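Local coordinates for protein D-glycerate 3-kinase (Cryptococcus neoformans var. grubii serotype A, PDB 6CKG) that probably phosphorylates D-glycerate with ATP, as a kinase of the P-loop type built on a mainly parallel beta sheet with helices packed around it, at residues C247-Q252 with L314-N319; L149-K154 with E166-Q171; G187-D192 with S230-L235; K129-R134 with G172-V177; L241-D246 with T306-G311. All blocks are in the same frame, centred on the assembly; numbering follows the deposited sequence. Where two conformers were deposited one is given.

Contact 1 (C247-Q252 with L314-N319)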
# COMPACT_ATOMS: atom_id res chain seq x y z
N CYS A 247 12.68 5.39 0.97
CA CYS A 247 12.97 4.35 1.95
C CYS A 247 11.67 3.64 2.25
O CYS A 247 10.59 4.05 1.81
CB CYS A 247 13.64 4.95 3.21
SG CYS A 247 12.57 6.12 4.11
N PHE A 248 11.74 2.55 3.02
CA PHE A 248 10.59 1.65 3.06
C PHE A 248 10.46 1.00 4.42
O PHE A 248 11.46 0.58 5.03
CB PHE A 248 10.73 0.55 1.98
CG PHE A 248 9.41 0.04 1.43
CD1 PHE A 248 8.65 -0.87 2.16
CD2 PHE A 248 8.94 0.45 0.19
CE1 PHE A 248 7.44 -1.37 1.65
CE2 PHE A 248 7.72 -0.05 -0.33
CZ PHE A 248 6.98 -0.96 0.41
N VAL A 249 9.22 0.89 4.88
CA VAL A 249 8.87 0.18 6.11
C VAL A 249 7.85 -0.89 5.75
O VAL A 249 6.82 -0.58 5.13
CB VAL A 249 8.29 1.14 7.18
CG1 VAL A 249 7.91 0.36 8.45
CG2 VAL A 249 9.30 2.26 7.51
N GLN A 250 8.11 -2.13 6.15
CA GLN A 250 7.20 -3.23 5.84
C GLN A 250 6.80 -3.98 7.10
O GLN A 250 7.65 -4.29 7.94
CB GLN A 250 7.83 -4.20 4.83
CG GLN A 250 7.01 -5.47 4.63
CD GLN A 250 7.66 -6.46 3.68
OE1 GLN A 250 8.81 -6.86 3.87
NE2 GLN A 250 6.93 -6.85 2.64
N ILE A 251 5.51 -4.25 7.25
CA ILE A 251 5.01 -5.11 8.31
C ILE A 251 4.70 -6.47 7.67
O ILE A 251 3.82 -6.57 6.82
CB ILE A 251 3.76 -4.53 8.99
CG1 ILE A 251 4.06 -3.13 9.53
CG2 ILE A 251 3.32 -5.44 10.12
CD1 ILE A 251 2.83 -2.36 10.00
N GLN A 252 5.45 -7.50 8.06
CA GLN A 252 5.34 -8.81 7.44
C GLN A 252 4.83 -9.81 8.47
O GLN A 252 5.51 -10.03 9.49
CB GLN A 252 6.70 -9.26 6.89
CG GLN A 252 6.67 -10.62 6.23
CD GLN A 252 8.05 -11.03 5.77
OE1 GLN A 252 8.47 -10.71 4.65
NE2 GLN A 252 8.77 -11.72 6.63
N LEU A 314 13.21 -1.20 6.37
CA LEU A 314 13.05 -1.76 7.71
C LEU A 314 11.83 -2.66 7.69
O LEU A 314 10.73 -2.22 7.30
CB LEU A 314 12.88 -0.67 8.77
CG LEU A 314 12.51 -1.11 10.18
CD1 LEU A 314 13.63 -1.96 10.83
CD2 LEU A 314 12.18 0.12 11.03
N ARG A 315 12.01 -3.90 8.12
CA ARG A 315 10.92 -4.88 8.16
C ARG A 315 10.64 -5.26 9.60
O ARG A 315 11.56 -5.60 10.35
CB ARG A 315 11.27 -6.14 7.36
CG ARG A 315 10.30 -7.30 7.61
CD ARG A 315 10.67 -8.54 6.75
NE ARG A 315 10.77 -8.17 5.34
CZ ARG A 315 11.91 -8.19 4.65
NH1 ARG A 315 13.03 -8.59 5.23
NH2 ARG A 315 11.92 -7.81 3.38
N PHE A 316 9.37 -5.22 9.99
CA PHE A 316 8.92 -5.77 11.25
C PHE A 316 8.25 -7.11 10.96
O PHE A 316 7.35 -7.18 10.13
CB PHE A 316 7.91 -4.86 11.95
CG PHE A 316 8.47 -3.52 12.35
CD1 PHE A 316 9.21 -3.37 13.51
CD2 PHE A 316 8.21 -2.40 11.57
CE1 PHE A 316 9.71 -2.13 13.88
CE2 PHE A 316 8.71 -1.15 11.93
CZ PHE A 316 9.46 -1.02 13.08
N ILE A 317 8.69 -8.15 11.65
CA ILE A 317 8.08 -9.47 11.55
C ILE A 317 7.20 -9.64 12.78
O ILE A 317 7.67 -9.51 13.91
CB ILE A 317 9.14 -10.57 11.46
CG1 ILE A 317 10.01 -10.32 10.22
CG2 ILE A 317 8.50 -11.95 11.45
CD1 ILE A 317 11.15 -11.29 10.04
N VAL A 318 5.91 -9.90 12.56
CA VAL A 318 4.94 -9.88 13.66
C VAL A 318 4.25 -11.23 13.77
O VAL A 318 4.09 -11.97 12.79
CB VAL A 318 3.92 -8.74 13.47
CG1 VAL A 318 4.62 -7.39 13.48
CG2 VAL A 318 3.15 -8.92 12.19
N ASN A 319 3.82 -11.57 14.99
CA ASN A 319 3.04 -12.77 15.21
C ASN A 319 1.56 -12.44 15.05
O ASN A 319 1.19 -11.32 14.69
CB ASN A 319 3.36 -13.41 16.57
CG ASN A 319 3.05 -12.50 17.76
OD1 ASN A 319 2.33 -11.51 17.64
ND2 ASN A 319 3.61 -12.84 18.91
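Gln250 and Arg315 both carry CG anti to the backbone N (chi1 172° and 168°), and their side chains lie side by side, pointing the same way. They stand on neighbouring parallel strands of the central sheet, an alpha/beta core of the P-loop kinase type. The arginine chain bends at chi3 and NE donates to Gln250 OE1 at 2.8 Å. OE1 lies close to the guanidinium plane, at its edge. A weak bond from Arg315 NH2 reaches the same oxygen. Gln250 NE2 bonds to Gln53, and Arg315 forms salt bridges through NH1 to Glu328 and through NH2 to Asp303, so the buried Gln250 and Arg315 have further polar partners. The amide of Gln252 lies nearly parallel to the guanidinium plane, 13° apart, and its CD touches Arg315 CD at 3.7 Å.

The backbones pair in a regular parallel ladder. Gln250 uses both its N, to Leu314 O, and its O, to Phe316 N. Gln252 N donates almost straight to Phe316 O at 2.8 Å. Gln252 O takes Val318 N at 3.1 Å.

The face that carries Val249, Ile251, Leu314 and Phe316 is apolar. Helix 19-38 packs on it through Ile251 and Phe316. There Val249 CG1 meets the edge of the Phe316 ring, 3.9 Å from CE2.

Contact 2 (L149-K154 with E166-Q171). With EDO (1,2-ethanediol), chain C.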
# COMPACT_ATOMS: atom_id res chain seq x y z
N LEU A 149 -4.96 16.50 -1.91
CA LEU A 149 -4.97 15.06 -2.06
C LEU A 149 -6.39 14.51 -2.07
O LEU A 149 -7.28 15.04 -1.39
CB LEU A 149 -4.18 14.39 -0.93
CG LEU A 149 -2.73 14.89 -0.81
CD1 LEU A 149 -2.02 14.24 0.35
CD2 LEU A 149 -1.96 14.65 -2.10
N PRO A 150 -6.65 13.45 -2.83
CA PRO A 150 -8.01 12.93 -2.95
C PRO A 150 -8.41 12.13 -1.72
O PRO A 150 -7.58 11.67 -0.94
CB PRO A 150 -7.95 12.04 -4.19
CG PRO A 150 -6.54 11.52 -4.19
CD PRO A 150 -5.70 12.71 -3.69
N ILE A 151 -9.72 11.99 -1.56
CA ILE A 151 -10.33 11.15 -0.54
C ILE A 151 -11.29 10.20 -1.25
O ILE A 151 -12.08 10.64 -2.09
CB ILE A 151 -11.08 11.98 0.51
CG1 ILE A 151 -10.09 12.84 1.30
CG2 ILE A 151 -11.90 11.08 1.43
CD1 ILE A 151 -10.76 13.84 2.26
N TYR A 152 -11.23 8.92 -0.92
CA TYR A 152 -12.10 7.92 -1.52
C TYR A 152 -13.12 7.44 -0.50
O TYR A 152 -12.76 7.05 0.62
CB TYR A 152 -11.27 6.75 -2.07
CG TYR A 152 -12.04 5.73 -2.90
CD1 TYR A 152 -12.23 5.91 -4.28
CD2 TYR A 152 -12.57 4.60 -2.30
CE1 TYR A 152 -12.93 4.97 -5.04
CE2 TYR A 152 -13.26 3.64 -3.06
CZ TYR A 152 -13.44 3.84 -4.43
OH TYR A 152 -14.11 2.91 -5.16
N ASP A 153 -14.41 7.50 -0.86
CA ASP A 153 -15.50 7.14 0.04
C ASP A 153 -16.01 5.77 -0.39
O ASP A 153 -16.76 5.63 -1.35
CB ASP A 153 -16.60 8.20 0.02
CG ASP A 153 -17.75 7.88 0.96
OD1 ASP A 153 -17.87 6.74 1.45
OD2 ASP A 153 -18.57 8.79 1.20
N LYS A 154 -15.60 4.74 0.36
CA LYS A 154 -15.91 3.37 -0.01
C LYS A 154 -17.39 3.04 0.10
O LYS A 154 -17.81 2.01 -0.42
CB LYS A 154 -15.10 2.41 0.87
CG LYS A 154 -13.61 2.64 0.77
CD LYS A 154 -12.80 1.64 1.60
CE LYS A 154 -11.34 1.64 1.15
NZ LYS A 154 -10.47 0.97 2.13
N GLU A 166 -14.69 15.75 -1.16
CA GLU A 166 -13.78 16.31 -0.18
C GLU A 166 -12.33 16.02 -0.57
O GLU A 166 -12.02 14.99 -1.18
CB GLU A 166 -14.06 15.73 1.20
CG GLU A 166 -15.53 15.73 1.60
CD GLU A 166 -15.93 16.97 2.36
OE1 GLU A 166 -16.92 16.91 3.12
OE2 GLU A 166 -15.25 18.01 2.21
N VAL A 167 -11.42 16.93 -0.19
CA VAL A 167 -9.98 16.75 -0.42
C VAL A 167 -9.21 17.03 0.87
O VAL A 167 -9.73 17.63 1.82
CB VAL A 167 -9.42 17.62 -1.56
CG1 VAL A 167 -10.10 17.31 -2.88
CG2 VAL A 167 -9.50 19.11 -1.22
N VAL A 168 -7.95 16.61 0.88
CA VAL A 168 -6.99 16.92 1.95
C VAL A 168 -6.08 18.04 1.47
O VAL A 168 -5.44 17.92 0.41
CB VAL A 168 -6.18 15.67 2.34
CG1 VAL A 168 -5.09 16.02 3.34
CG2 VAL A 168 -7.10 14.61 2.89
N GLU A 169 -6.00 19.12 2.23
CA GLU A 169 -5.14 20.25 1.90
C GLU A 169 -3.78 20.08 2.58
O GLU A 169 -3.71 19.90 3.80
CB GLU A 169 -5.77 21.57 2.34
CG GLU A 169 -6.91 22.06 1.47
CD GLU A 169 -6.45 22.45 0.09
OE1 GLU A 169 -5.28 22.88 -0.06
OE2 GLU A 169 -7.25 22.33 -0.87
N VAL A 170 -2.71 20.15 1.79
CA VAL A 170 -1.35 20.02 2.30
C VAL A 170 -0.66 21.37 2.17
O VAL A 170 -0.70 22.00 1.11
CB VAL A 170 -0.57 18.92 1.55
CG1 VAL A 170 0.89 18.85 2.03
CG2 VAL A 170 -1.26 17.57 1.75
N GLN A 171 -0.06 21.83 3.26
CA GLN A 171 0.66 23.09 3.30
C GLN A 171 2.13 22.78 3.54
O GLN A 171 2.48 22.22 4.58
CB GLN A 171 0.12 24.01 4.39
CG GLN A 171 0.93 25.28 4.60
CD GLN A 171 0.90 26.20 3.39
OE1 GLN A 171 -0.13 26.81 3.10
NE2 GLN A 171 2.02 26.28 2.67
C1 EDO C . -5.56 11.81 1.57
O1 EDO C . -6.87 11.23 1.61
C2 EDO C . -4.66 10.96 0.68
O2 EDO C . -4.56 9.65 1.24
O HOH W 1 -11.26 13.70 -3.31
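A two-stranded antiparallel beta hairpin, strands 146-153 and 162-171, brings Leu149 and Val168 together as a hydrogen-bonded pair. Leu149 N donates to Val168 O at 2.8 Å. Val168 N returns a bond of the same length to Leu149 O.

The side chains of this pair share one face of the hairpin. Leu149 CD1 reaches on to Val170 CG2 at 3.7 Å, and the two side chains cross at a slant. Helix 118-129 packs against the same residues, through Cys124 on Leu149 and Leu128 on Val170. Ile151 has CG1 anti to its carbonyl carbon (chi1 -65°), and an extended chi2 (172°) carries CD1 to 3.8 Å from Val168 CG2. These two side chains cross at about a right angle.

Next to the direct pair a water is set between the strands. It accepts from Ile151 N at 2.9 Å and lies 2.6 Å from Glu166 O. Direct backbone bonds resume beyond it, Ile151 with Ser164. A 1,2-ethanediol, probably from the crystallisation liquor, donates from O1 to Pro150 O at 2.7 Å. Its C1 rests on Val168 CG2, and it also bonds to Asp86 and Ser83.

The hairpin is thus tied by direct backbone bonds at Leu149 and Val168 and by a water at Ile151 and Glu166, while Leu149, Ile151, Val168 and Val170 add apolar packing.

Contact 3 (G187-D192 with S230-L235)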
# COMPACT_ATOMS: atom_id res chain seq x y z
N GLY A 187 6.13 -6.01 -6.77
CA GLY A 187 6.82 -6.05 -8.04
C GLY A 187 6.21 -7.04 -9.03
O GLY A 187 5.80 -8.15 -8.68
N PRO A 188 6.13 -6.64 -10.31
CA PRO A 188 5.64 -7.55 -11.34
C PRO A 188 6.65 -8.66 -11.62
O PRO A 188 7.82 -8.57 -11.24
CB PRO A 188 5.48 -6.65 -12.56
CG PRO A 188 6.59 -5.62 -12.36
CD PRO A 188 6.57 -5.35 -10.87
N LEU A 189 6.19 -9.69 -12.31
CA LEU A 189 7.03 -10.83 -12.67
C LEU A 189 7.24 -10.88 -14.17
O LEU A 189 6.44 -10.37 -14.95
CB LEU A 189 6.39 -12.16 -12.20
CG LEU A 189 6.00 -12.24 -10.72
CD1 LEU A 189 5.19 -13.50 -10.42
CD2 LEU A 189 7.24 -12.16 -9.83
N SER A 190 8.34 -11.52 -14.58
CA SER A 190 8.42 -11.94 -15.97
C SER A 190 7.30 -12.93 -16.23
O SER A 190 6.77 -13.56 -15.31
CB SER A 190 9.78 -12.57 -16.28
OG SER A 190 9.88 -13.83 -15.66
N ASN A 191 6.90 -13.04 -17.50
CA ASN A 191 5.87 -14.02 -17.85
C ASN A 191 6.28 -15.41 -17.39
O ASN A 191 5.48 -16.13 -16.77
CB ASN A 191 5.62 -13.99 -19.36
CG ASN A 191 5.03 -12.67 -19.81
OD1 ASN A 191 4.61 -11.85 -18.99
ND2 ASN A 191 5.00 -12.46 -21.11
N ASP A 192 7.54 -15.80 -17.64
CA ASP A 192 8.01 -17.13 -17.29
C ASP A 192 7.95 -17.36 -15.78
O ASP A 192 7.65 -18.47 -15.33
CB ASP A 192 9.44 -17.34 -17.78
CG ASP A 192 9.56 -17.32 -19.29
OD1 ASP A 192 8.53 -17.26 -20.01
OD2 ASP A 192 10.71 -17.37 -19.76
N SER A 230 -3.01 -10.54 -16.38
CA SER A 230 -3.55 -9.18 -16.50
C SER A 230 -3.17 -8.33 -15.29
O SER A 230 -2.73 -7.19 -15.44
CB SER A 230 -5.07 -9.23 -16.66
OG SER A 230 -5.44 -9.93 -17.83
N ILE A 231 -3.36 -8.87 -14.08
CA ILE A 231 -2.96 -8.10 -12.89
C ILE A 231 -1.46 -7.82 -12.92
O ILE A 231 -1.01 -6.70 -12.60
CB ILE A 231 -3.37 -8.84 -11.61
CG1 ILE A 231 -4.87 -9.15 -11.62
CG2 ILE A 231 -2.97 -8.03 -10.36
CD1 ILE A 231 -5.76 -7.90 -11.77
N ASN A 232 -0.66 -8.82 -13.31
CA ASN A 232 0.79 -8.66 -13.44
C ASN A 232 1.13 -7.52 -14.39
O ASN A 232 1.98 -6.68 -14.09
CB ASN A 232 1.40 -9.98 -13.93
CG ASN A 232 2.93 -9.98 -13.90
OD1 ASN A 232 3.54 -9.56 -12.92
ND2 ASN A 232 3.55 -10.47 -14.97
N GLN A 233 0.51 -7.52 -15.57
CA GLN A 233 0.76 -6.47 -16.56
C GLN A 233 0.32 -5.11 -16.03
O GLN A 233 0.98 -4.09 -16.29
CB GLN A 233 0.01 -6.79 -17.85
CG GLN A 233 0.55 -6.05 -19.06
CD GLN A 233 1.91 -6.58 -19.47
OE1 GLN A 233 2.19 -7.76 -19.30
NE2 GLN A 233 2.76 -5.70 -19.98
N ASN A 234 -0.81 -5.07 -15.32
CA ASN A 234 -1.23 -3.84 -14.66
C ASN A 234 -0.18 -3.35 -13.68
O ASN A 234 0.10 -2.15 -13.61
CB ASN A 234 -2.56 -4.07 -13.93
CG ASN A 234 -3.72 -4.25 -14.88
OD1 ASN A 234 -3.57 -4.16 -16.10
ND2 ASN A 234 -4.89 -4.54 -14.33
N LEU A 235 0.44 -4.27 -12.94
CA LEU A 235 1.40 -3.88 -11.90
C LEU A 235 2.67 -3.27 -12.49
O LEU A 235 3.31 -2.43 -11.84
CB LEU A 235 1.76 -5.09 -11.04
CG LEU A 235 2.65 -4.84 -9.83
CD1 LEU A 235 2.00 -3.81 -8.86
CD2 LEU A 235 2.93 -6.15 -9.12
O HOH W 2 2.24 -11.25 -17.46
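Asn232 OD1 accepts the N-H of Leu189 at 2.7 Å, on a lone pair in the plane of the amide. The other end of the same amide answers: Asn232 ND2 donates to Leu189 O at 2.9 Å. Both bonds are nearly straight, at 173°. Leu189 O lies in the amide plane of Asn232, although the donor stands 32° out of the plane of that carbonyl. The amide thus grips one residue by its N-H and its C=O, as a neighbouring strand would, and this fixes its rotation. CG anti to the backbone N (chi1 -172°) starts the side chain on its way from the helix to this loop.

The contact ties helix 225-236 to the loop that leads into helix 191-204. Ser190 is the N-cap of the latter, and its OG accepts from Lys193 N. A water accepts from Asn232 ND2 and donates to Asn191 OD1, each at 2.9 Å. Arg236 NH2 also bonds to Asn191 OD1 and to Leu189 O.

One turn further along the helix the contact is apolar. Leu235 CD2 sits 3.4 Å from Gly187 C and equally near Pro188 N. The Pro188 ring crosses Leu235 at about a right angle, with CD 4.1 Å from Leu235 CG.

Contact 4 (K129-R134 with G172-V177); sequences KSINDR and GPIDVV
The amide of Asn132 lies alongside the backbone of Ile174, with both partners near its plane. Asn132 CG is anti to its carbonyl carbon (chi1 -59°). Asn132 OD1 accepts from Ile174 N at 2.7 Å, on a lone pair in the amide plane. Asn132 ND2 donates to Ile174 O at 3.0 Å. That oxygen lies in the amide plane of Asn132, but the donor is tilted 22° from the Ile174 carbonyl plane. ND2 also donates to Cys45 O, so the loop at Cys45 is joined as well.

Asn132 belongs to a type I turn, Ser130 to Asp133, just after helix 118-129. Its partner is the loop that runs from the hairpin strand 162-171 into strand 176-180 of the central sheet. This loop has a cis peptide before Pro173. Asn132 OD1 also lies 3.1 Å from Pro173 CA.

Ile131 and Ile174 cross at a slant. Ile131 CG2 meets Ile174 CG1 at 3.8 Å, while Ile131 CD1 approaches Gly172 N at 3.9 Å.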
# COMPACT_ATOMS: atom_id res chain seq x y z
N LYS A 129 6.58 16.16 -3.74
CA LYS A 129 8.04 16.13 -3.77
C LYS A 129 8.65 17.48 -4.16
O LYS A 129 9.81 17.73 -3.84
CB LYS A 129 8.52 15.02 -4.72
CG LYS A 129 8.33 13.62 -4.13
CD LYS A 129 8.65 12.52 -5.13
CE LYS A 129 10.14 12.33 -5.32
NZ LYS A 129 10.70 11.28 -4.42
N SER A 130 7.89 18.36 -4.81
CA SER A 130 8.33 19.71 -5.11
C SER A 130 7.79 20.74 -4.12
O SER A 130 7.98 21.94 -4.32
CB SER A 130 7.90 20.10 -6.53
OG SER A 130 6.50 20.28 -6.61
N ILE A 131 7.13 20.29 -3.05
CA ILE A 131 6.41 21.24 -2.20
C ILE A 131 7.35 22.13 -1.36
O ILE A 131 6.91 23.18 -0.87
CB ILE A 131 5.42 20.47 -1.30
CG1 ILE A 131 4.25 21.36 -0.88
CG2 ILE A 131 6.13 19.87 -0.08
CD1 ILE A 131 3.06 20.57 -0.38
N ASN A 132 8.62 21.77 -1.21
CA ASN A 132 9.55 22.62 -0.47
C ASN A 132 10.27 23.63 -1.36
O ASN A 132 11.05 24.45 -0.85
CB ASN A 132 10.60 21.78 0.27
CG ASN A 132 9.98 20.82 1.26
OD1 ASN A 132 8.88 21.06 1.76
ND2 ASN A 132 10.68 19.73 1.54
N ASP A 133 10.05 23.57 -2.68
CA ASP A 133 10.75 24.46 -3.59
C ASP A 133 10.35 25.91 -3.33
O ASP A 133 9.19 26.21 -3.07
CB ASP A 133 10.43 24.11 -5.04
CG ASP A 133 11.07 22.82 -5.48
OD1 ASP A 133 11.75 22.17 -4.66
OD2 ASP A 133 10.87 22.45 -6.66
N ARG A 134 11.34 26.79 -3.39
CA ARG A 134 11.10 28.22 -3.20
C ARG A 134 11.50 28.99 -4.46
O ARG A 134 10.65 29.47 -5.20
CB ARG A 134 11.86 28.74 -1.98
CG ARG A 134 11.45 28.07 -0.68
CD ARG A 134 12.07 28.72 0.56
NE ARG A 134 13.53 28.62 0.60
CZ ARG A 134 14.24 28.65 1.73
NH1 ARG A 134 13.63 28.76 2.90
NH2 ARG A 134 15.56 28.56 1.69
N GLY A 172 2.97 23.12 2.57
CA GLY A 172 4.40 22.96 2.75
C GLY A 172 4.94 24.02 3.67
O GLY A 172 4.26 24.98 4.03
N PRO A 173 6.21 23.87 4.08
CA PRO A 173 7.12 22.79 3.69
C PRO A 173 6.80 21.48 4.40
O PRO A 173 6.08 21.49 5.40
CB PRO A 173 8.50 23.31 4.13
CG PRO A 173 8.19 24.17 5.32
CD PRO A 173 6.86 24.84 4.98
N ILE A 174 7.31 20.37 3.87
CA ILE A 174 7.03 19.03 4.38
C ILE A 174 8.37 18.31 4.57
O ILE A 174 9.20 18.28 3.65
CB ILE A 174 6.12 18.24 3.42
CG1 ILE A 174 4.72 18.88 3.34
CG2 ILE A 174 5.99 16.78 3.84
CD1 ILE A 174 3.96 18.90 4.66
N ASP A 175 8.57 17.72 5.75
CA ASP A 175 9.77 16.92 5.99
C ASP A 175 9.66 15.52 5.41
O ASP A 175 10.63 14.98 4.87
CB ASP A 175 10.05 16.82 7.49
CG ASP A 175 10.31 18.17 8.13
OD1 ASP A 175 11.38 18.76 7.89
OD2 ASP A 175 9.44 18.64 8.88
N VAL A 176 8.49 14.90 5.56
CA VAL A 176 8.33 13.46 5.31
C VAL A 176 6.97 13.24 4.67
O VAL A 176 5.97 13.78 5.13
CB VAL A 176 8.44 12.65 6.62
CG1 VAL A 176 8.11 11.17 6.37
CG2 VAL A 176 9.83 12.81 7.24
N VAL A 177 6.95 12.44 3.61
CA VAL A 177 5.72 11.93 3.02
C VAL A 177 5.63 10.44 3.35
O VAL A 177 6.56 9.68 3.05
CB VAL A 177 5.67 12.16 1.50
CG1 VAL A 177 4.47 11.40 0.86
CG2 VAL A 177 5.55 13.66 1.21

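Contact 5 (L241-D246 with T306-G311); sequences LWDQID and TTSWRG
Trp309 and Ile245 form the tight side of this contact, where two type I turns meet beside the central sheet. One turn, Trp242 to Ile245, leads into strand 247-253. The other, Thr307 to Arg310, precedes strand 313-318. Trp309 CG sits between its backbone N and carbonyl carbon (chi1 55°). The six-membered part of the indole points at the first turn. CE3 touches Ile245 CG2 at 3.7 Å, and CZ3 lies 4.0 Å from Trp242 CB. Trp242 O meets the ring at its edge, in plane, 3.3 Å from CZ3. Thr307 CB stands over the centre of one indole face. Trp309 NE1 donates to Ile302 O, and Trp242 NE1 donates to Phe186 O.

Ser308 marks the change to polar contact. Its OG donates to Ile245 O at 2.7 Å, in the carbonyl plane.

The outer side is looser and bridged by water. Asp243 is exposed, and its carboxylate reaches the second turn through two waters. Both donate to Asp243 OD1. One also donates to Thr306 O at 3.0 Å. The other accepts from Ser308 N at 2.9 Å.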
# COMPACT_ATOMS: atom_id res chain seq x y z
N LEU A 241 5.87 5.00 -10.19
CA LEU A 241 5.43 5.44 -8.87
C LEU A 241 6.33 4.89 -7.77
O LEU A 241 6.74 5.62 -6.86
CB LEU A 241 3.99 4.97 -8.65
CG LEU A 241 2.86 5.84 -8.12
CD1 LEU A 241 1.97 4.98 -7.21
CD2 LEU A 241 3.35 7.10 -7.41
N TRP A 242 6.62 3.59 -7.82
CA TRP A 242 7.50 2.99 -6.81
C TRP A 242 8.86 3.68 -6.78
O TRP A 242 9.46 3.84 -5.70
CB TRP A 242 7.71 1.50 -7.08
CG TRP A 242 6.50 0.59 -7.03
CD1 TRP A 242 6.44 -0.69 -7.55
CD2 TRP A 242 5.20 0.83 -6.43
NE1 TRP A 242 5.21 -1.24 -7.31
CE2 TRP A 242 4.42 -0.34 -6.65
CE3 TRP A 242 4.62 1.91 -5.75
CZ2 TRP A 242 3.12 -0.46 -6.19
CZ3 TRP A 242 3.31 1.79 -5.31
CH2 TRP A 242 2.57 0.61 -5.54
N ASP A 243 9.36 4.08 -7.94
CA ASP A 243 10.70 4.67 -8.02
C ASP A 243 10.79 6.04 -7.36
O ASP A 243 11.89 6.57 -7.22
CB ASP A 243 11.15 4.78 -9.48
CG ASP A 243 11.56 3.43 -10.08
OD1 ASP A 243 11.78 2.45 -9.32
OD2 ASP A 243 11.68 3.33 -11.32
N GLN A 244 9.66 6.65 -6.99
CA GLN A 244 9.64 7.91 -6.26
C GLN A 244 9.85 7.72 -4.76
O GLN A 244 10.05 8.71 -4.05
CB GLN A 244 8.32 8.62 -6.53
CG GLN A 244 8.15 9.05 -7.98
CD GLN A 244 8.74 10.43 -8.22
OE1 GLN A 244 9.95 10.62 -8.14
NE2 GLN A 244 7.87 11.42 -8.47
N ILE A 245 9.85 6.48 -4.29
CA ILE A 245 9.99 6.18 -2.87
C ILE A 245 11.47 6.12 -2.49
O ILE A 245 12.28 5.46 -3.16
CB ILE A 245 9.28 4.85 -2.54
CG1 ILE A 245 7.78 4.98 -2.86
CG2 ILE A 245 9.55 4.42 -1.12
CD1 ILE A 245 6.97 3.69 -2.66
N ASP A 246 11.82 6.78 -1.38
CA ASP A 246 13.21 6.86 -0.92
C ASP A 246 13.58 5.75 0.06
O ASP A 246 14.70 5.24 0.00
CB ASP A 246 13.46 8.21 -0.23
CG ASP A 246 13.21 9.39 -1.15
OD1 ASP A 246 13.68 9.35 -2.30
OD2 ASP A 246 12.55 10.36 -0.72
N THR A 306 16.92 -4.01 -7.50
CA THR A 306 16.66 -2.86 -8.36
C THR A 306 15.79 -1.76 -7.74
O THR A 306 15.59 -0.72 -8.38
CB THR A 306 16.01 -3.31 -9.67
OG1 THR A 306 14.78 -3.99 -9.36
CG2 THR A 306 16.93 -4.28 -10.43
N THR A 307 15.24 -1.94 -6.53
CA THR A 307 14.30 -0.95 -6.03
C THR A 307 15.01 0.34 -5.62
O THR A 307 16.22 0.37 -5.35
CB THR A 307 13.53 -1.45 -4.81
OG1 THR A 307 14.44 -1.56 -3.71
CG2 THR A 307 12.86 -2.81 -5.11
N SER A 308 14.24 1.43 -5.57
CA SER A 308 14.82 2.70 -5.19
C SER A 308 15.14 2.76 -3.70
O SER A 308 15.96 3.59 -3.29
CB SER A 308 13.89 3.84 -5.61
OG SER A 308 12.59 3.63 -5.09
N TRP A 309 14.53 1.89 -2.89
CA TRP A 309 14.76 1.85 -1.45
C TRP A 309 15.68 0.72 -1.03
O TRP A 309 15.79 0.43 0.17
CB TRP A 309 13.43 1.73 -0.71
CG TRP A 309 12.61 0.55 -1.16
CD1 TRP A 309 12.69 -0.73 -0.70
CD2 TRP A 309 11.57 0.55 -2.15
NE1 TRP A 309 11.77 -1.53 -1.33
CE2 TRP A 309 11.07 -0.76 -2.23
CE3 TRP A 309 11.01 1.54 -2.96
CZ2 TRP A 309 10.04 -1.12 -3.11
CZ3 TRP A 309 9.99 1.19 -3.83
CH2 TRP A 309 9.51 -0.13 -3.89
N ARG A 310 16.33 0.05 -1.98
CA ARG A 310 17.25 -1.03 -1.65
C ARG A 310 18.32 -0.53 -0.69
O ARG A 310 18.96 0.49 -0.95
CB ARG A 310 17.89 -1.57 -2.93
CG ARG A 310 19.00 -2.61 -2.71
CD ARG A 310 18.43 -3.89 -2.15
NE ARG A 310 19.20 -5.06 -2.59
CZ ARG A 310 18.80 -6.31 -2.42
NH1 ARG A 310 17.64 -6.56 -1.83
NH2 ARG A 310 19.55 -7.31 -2.87
N GLY A 311 18.53 -1.26 0.41
CA GLY A 311 19.44 -0.82 1.45
C GLY A 311 18.87 0.18 2.43
O GLY A 311 19.54 0.54 3.41
O HOH W 3 11.62 1.50 -6.81
O HOH W 4 14.42 1.80 -9.44

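How the contacts relate
Contacts 1 and 4 are mostly buried; contacts 2, 3 and 5 have exposed sides, and each includes a water bridge. Contact 1 joins two strands of the central sheet by a backbone ladder. Contact 5 joins the turns that precede those strands, and the two touch where Phe248 meets Trp309. Contact 2 pairs strands too, but in a separate antiparallel hairpin. It touches contact 4 through Val170 and Ile131, and contact 4 anchors the chain leaving that hairpin. Lys129 probably links contacts 4 and 5 by a bond to Gln244 O. Contacts 3 and 4 share a chemistry, an asparagine amide gripping a loop backbone, though their centres lie about 33 Å apart.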